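Glyoxalase/bleomycin resistance protein/dioxygenase (Vibrio splendidus, PDB 2RK9) belongs to the glyoxalase/bleomycin resistance protein/dioxygenase superfamily and probably binds a small molecule, or catalyses its conversion, between paired beta-alpha-beta-beta-beta modules. Local coordinates at the interface of chains A and B. Numbering follows the deposited sequence. Chains: chain A/B, Glyoxalase/bleomycin resistance protein/dioxygenase.

The interface of chains A and B. Residues chain A 5-7, 79-81, 83, 87; chain B 27, 29, 45-46, 48.
B:Val48 buries the most surface of the residues in this patch of the two-fold symmetric A–B interface, 100 Å², and packs on A:Trp79. The indole leaves strand 75-80 with CG anti to the backbone N (chi1 -168°) and meets B:Val48 tip to tip. Methyl CG1 of B:Val48, itself anti to its backbone N, lies over one indole face, 3.5 Å from the centroid of the six-membered ring, a CH-pi contact that extends to the five-membered ring. The opposite face receives the B:Phe29 rim, CE2 standing 3.4 Å from A:Trp79 CZ2; planes inclined at 56° make this edge-to-face. B:Leu45 CB covers the centre of one phenyl face within chain B, backing that ring. The second B:Val48 methyl, CG2, packs 3.6 Å from A:Leu5 CB, while CG1 also touches A:Val7. Further along, methyl CD1 of A:Leu87 makes van der Waals contact with the B:Leu27 carbonyl O at 3.5 Å.

No N or O of one chain reaches the other directly, so polar linkage runs through water 1. Indole NE1 of A:Trp79 meets water 1 at 3.1 Å, and water 1 also joins backbone carbonyls A:Asp80 O (2.7 Å) and B:Leu45 O (2.8 Å), probably helping fix the indole's rotation. Within chain A, the A:Arg6 amide N donates to A:Asp80 OD2 on its anti lone pair (3.1 Å), tying the N-terminal segment to strand 75-80.

Together, two-sided indole packing and shared water join the chains of the deposited assembly, possibly the biological dimer, as is common in this family.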
ATOM      1  N   LEU A   5       5.676 -13.616   0.449  1.00 17.73           N
ATOM      2  CA  LEU A   5       6.043 -12.286   0.919  1.00 14.44           C
ATOM      3  C   LEU A   5       5.024 -11.306   0.343  1.00 11.85           C
ATOM      4  O   LEU A   5       4.677 -11.386  -0.835  1.00 11.77           O
ATOM      5  CB  LEU A   5       7.439 -11.923   0.425  1.00 14.46           C
ATOM      6  CG  LEU A   5       8.626 -12.774   0.885  1.00 14.79           C
ATOM      7  CD1 LEU A   5       9.868 -12.351   0.115  1.00 16.03           C
ATOM      8  CD2 LEU A   5       8.847 -12.612   2.389  1.00 15.56           C
ATOM      9  N   ARG A   6       4.556 -10.377   1.169  1.00 10.45           N
ATOM     10  CA  ARG A   6       3.563  -9.397   0.740  1.00  9.75           C
ATOM     11  C   ARG A   6       3.785  -8.093   1.474  1.00  9.19           C
ATOM     12  O   ARG A   6       4.541  -8.033   2.441  1.00  8.30           O
ATOM     13  CB  ARG A   6       2.154  -9.868   1.113  1.00 12.74           C
ATOM     14  CG  ARG A   6       1.749 -11.240   0.604  1.00 14.52           C
ATOM     15  CD  ARG A   6       1.310 -11.152  -0.836  1.00 17.84           C
ATOM     16  NE  ARG A   6       0.671 -12.379  -1.308  1.00 20.73           N
ATOM     17  CZ  ARG A   6       1.307 -13.521  -1.546  1.00 22.46           C
ATOM     18  NH1 ARG A   6       2.619 -13.608  -1.352  1.00 22.77           N
ATOM     19  NH2 ARG A   6       0.630 -14.572  -1.991  1.00 23.34           N
ATOM     20  N   VAL A   7       3.121  -7.050   0.996  1.00  8.96           N
ATOM     21  CA  VAL A   7       3.151  -5.776   1.677  1.00  8.38           C
ATOM     22  C   VAL A   7       1.696  -5.620   2.087  1.00  8.41           C
ATOM     23  O   VAL A   7       0.793  -5.796   1.276  1.00  8.62           O
ATOM     24  CB  VAL A   7       3.573  -4.584   0.772  1.00  8.92           C
ATOM     25  CG1 VAL A   7       2.732  -4.540  -0.488  1.00  8.91           C
ATOM     26  CG2 VAL A   7       3.410  -3.271   1.557  1.00  9.25           C
ATOM     27  N   TRP A  79       5.850  -4.322   5.316  1.00  6.88           N
ATOM     28  CA  TRP A  79       6.513  -5.013   4.215  1.00  6.86           C
ATOM     29  C   TRP A  79       7.347  -6.251   4.584  1.00  6.83           C
ATOM     30  O   TRP A  79       8.380  -6.134   5.244  1.00  6.07           O
ATOM     31  CB  TRP A  79       7.390  -3.975   3.506  1.00  6.78           C
ATOM     32  CG  TRP A  79       7.943  -4.367   2.186  1.00  6.69           C
ATOM     33  CD1 TRP A  79       8.882  -5.324   1.940  1.00  7.90           C
ATOM     34  CD2 TRP A  79       7.632  -3.773   0.919  1.00  6.56           C
ATOM     35  NE1 TRP A  79       9.183  -5.361   0.602  1.00  6.92           N
ATOM     36  CE2 TRP A  79       8.431  -4.420  -0.050  1.00  7.15           C
ATOM     37  CE3 TRP A  79       6.759  -2.756   0.508  1.00  5.49           C
ATOM     38  CZ2 TRP A  79       8.383  -4.086  -1.406  1.00  6.71           C
ATOM     39  CZ3 TRP A  79       6.709  -2.423  -0.841  1.00  6.61           C
ATOM     40  CH2 TRP A  79       7.521  -3.089  -1.783  1.00  7.17           C
ATOM     41  N   ASP A  80       6.901  -7.428   4.141  1.00  6.84           N
ATOM     42  CA  ASP A  80       7.618  -8.676   4.422  1.00  8.05           C
ATOM     43  C   ASP A  80       8.973  -8.746   3.716  1.00  8.07           C
ATOM     44  O   ASP A  80       9.070  -8.503   2.512  1.00  6.21           O
ATOM     45  CB  ASP A  80       6.813  -9.905   3.976  1.00  9.99           C
ATOM     46  CG  ASP A  80       5.545 -10.125   4.785  1.00 12.53           C
ATOM     47  OD1 ASP A  80       5.502  -9.748   5.978  1.00 14.68           O
ATOM     48  OD2 ASP A  80       4.596 -10.716   4.224  1.00 13.22           O
ATOM     49  N   VAL A  81      10.010  -9.112   4.464  1.00  6.73           N
ATOM     50  CA  VAL A  81      11.355  -9.251   3.906  1.00  6.43           C
ATOM     51  C   VAL A  81      11.947 -10.595   4.327  1.00  8.98           C
ATOM     52  O   VAL A  81      11.467 -11.220   5.267  1.00  9.51           O
ATOM     53  CB  VAL A  81      12.284  -8.124   4.390  1.00  7.20           C
ATOM     54  CG1 VAL A  81      11.791  -6.780   3.882  1.00  6.75           C
ATOM     55  CG2 VAL A  81      12.404  -8.149   5.911  1.00  8.06           C
ATOM     56  N   ASP A  83      15.471 -10.944   4.750  1.00 10.39           N
ATOM     57  CA  ASP A  83      16.737 -10.670   5.434  1.00 10.62           C
ATOM     58  C   ASP A  83      16.629  -9.411   6.289  1.00  8.17           C
ATOM     59  O   ASP A  83      17.222  -8.387   5.968  1.00  8.17           O
ATOM     60  CB  ASP A  83      17.852 -10.490   4.394  1.00 12.28           C
ATOM     61  CG  ASP A  83      17.604  -9.309   3.457  1.00 14.95           C
ATOM     62  OD1 ASP A  83      16.434  -9.058   3.115  1.00 14.36           O
ATOM     63  OD2 ASP A  83      18.573  -8.630   3.052  1.00 14.34           O
ATOM     64  N   LEU A  87      19.308  -6.177   5.852  1.00  7.62           N
ATOM     65  CA  LEU A  87      18.660  -4.970   5.349  1.00  7.16           C
ATOM     66  C   LEU A  87      18.837  -3.829   6.347  1.00  6.87           C
ATOM     67  O   LEU A  87      19.132  -2.698   5.966  1.00  6.43           O
ATOM     68  CB  LEU A  87      17.169  -5.214   5.110  1.00  7.81           C
ATOM     69  CG  LEU A  87      16.359  -3.987   4.687  1.00  7.04           C
ATOM     70  CD1 LEU A  87      16.866  -3.446   3.355  1.00  8.08           C
ATOM     71  CD2 LEU A  87      14.894  -4.379   4.593  1.00  6.92           C
TER
ATOM     72  N   LEU B  27      17.638   0.762   0.046  1.00  9.14           N
ATOM     73  CA  LEU B  27      16.818  -0.402   0.375  1.00  8.02           C
ATOM     74  C   LEU B  27      17.109  -1.677  -0.412  1.00  8.92           C
ATOM     75  O   LEU B  27      16.649  -2.757  -0.045  1.00  8.78           O
ATOM     76  CB  LEU B  27      15.336  -0.035   0.249  1.00  8.94           C
ATOM     77  CG  LEU B  27      14.867   1.132   1.128  1.00  8.92           C
ATOM     78  CD1 LEU B  27      13.372   1.352   0.941  1.00  8.98           C
ATOM     79  CD2 LEU B  27      15.173   0.831   2.590  1.00 10.16           C
ATOM     80  N   PHE B  29      16.182  -2.382  -3.604  1.00  8.40           N
ATOM     81  CA  PHE B  29      15.154  -2.800  -4.549  1.00  7.87           C
ATOM     82  C   PHE B  29      15.790  -2.923  -5.925  1.00  7.80           C
ATOM     83  O   PHE B  29      16.882  -2.404  -6.158  1.00  9.03           O
ATOM     84  CB  PHE B  29      14.019  -1.773  -4.627  1.00  8.19           C
ATOM     85  CG  PHE B  29      13.040  -1.854  -3.496  1.00  8.14           C
ATOM     86  CD1 PHE B  29      13.459  -1.712  -2.179  1.00  9.61           C
ATOM     87  CD2 PHE B  29      11.689  -2.053  -3.752  1.00  8.39           C
ATOM     88  CE1 PHE B  29      12.542  -1.768  -1.129  1.00 10.00           C
ATOM     89  CE2 PHE B  29      10.764  -2.110  -2.717  1.00  8.66           C
ATOM     90  CZ  PHE B  29      11.190  -1.967  -1.402  1.00  9.47           C
ATOM     91  N   LEU B  45      11.301  -6.014  -4.394  1.00  8.86           N
ATOM     92  CA  LEU B  45      12.262  -6.426  -3.386  1.00 10.44           C
ATOM     93  C   LEU B  45      11.858  -7.861  -3.096  1.00  9.82           C
ATOM     94  O   LEU B  45      10.909  -8.108  -2.357  1.00  9.62           O
ATOM     95  CB  LEU B  45      12.149  -5.582  -2.112  1.00 11.16           C
ATOM     96  CG  LEU B  45      13.228  -5.860  -1.051  1.00 13.46           C
ATOM     97  CD1 LEU B  45      14.532  -5.202  -1.476  1.00 14.71           C
ATOM     98  CD2 LEU B  45      12.829  -5.289   0.288  1.00 12.88           C
ATOM     99  N   ASP B  46      12.561  -8.799  -3.724  1.00 10.46           N
ATOM    100  CA  ASP B  46      12.281 -10.214  -3.555  1.00 10.94           C
ATOM    101  C   ASP B  46      10.832 -10.619  -3.823  1.00 11.57           C
ATOM    102  O   ASP B  46      10.260 -11.439  -3.108  1.00 11.36           O
ATOM    103  CB  ASP B  46      12.698 -10.666  -2.156  1.00 13.91           C
ATOM    104  CG  ASP B  46      14.184 -10.499  -1.920  1.00 14.50           C
ATOM    105  OD1 ASP B  46      14.970 -10.890  -2.805  1.00 18.02           O
ATOM    106  OD2 ASP B  46      14.569  -9.977  -0.859  1.00 16.83           O
ATOM    107  N   VAL B  48       8.094  -8.565  -3.826  1.00  8.26           N
ATOM    108  CA  VAL B  48       7.120  -7.603  -3.334  1.00  6.86           C
ATOM    109  C   VAL B  48       7.336  -6.349  -4.176  1.00  5.94           C
ATOM    110  O   VAL B  48       8.415  -5.768  -4.166  1.00  6.44           O
ATOM    111  CB  VAL B  48       7.344  -7.303  -1.845  1.00  6.10           C
ATOM    112  CG1 VAL B  48       6.172  -6.504  -1.303  1.00  5.88           C
ATOM    113  CG2 VAL B  48       7.487  -8.607  -1.075  1.00  9.44           C
TER
HETATM  114  O   HOH W   1      10.742  -8.083   0.401  1.00  8.34           O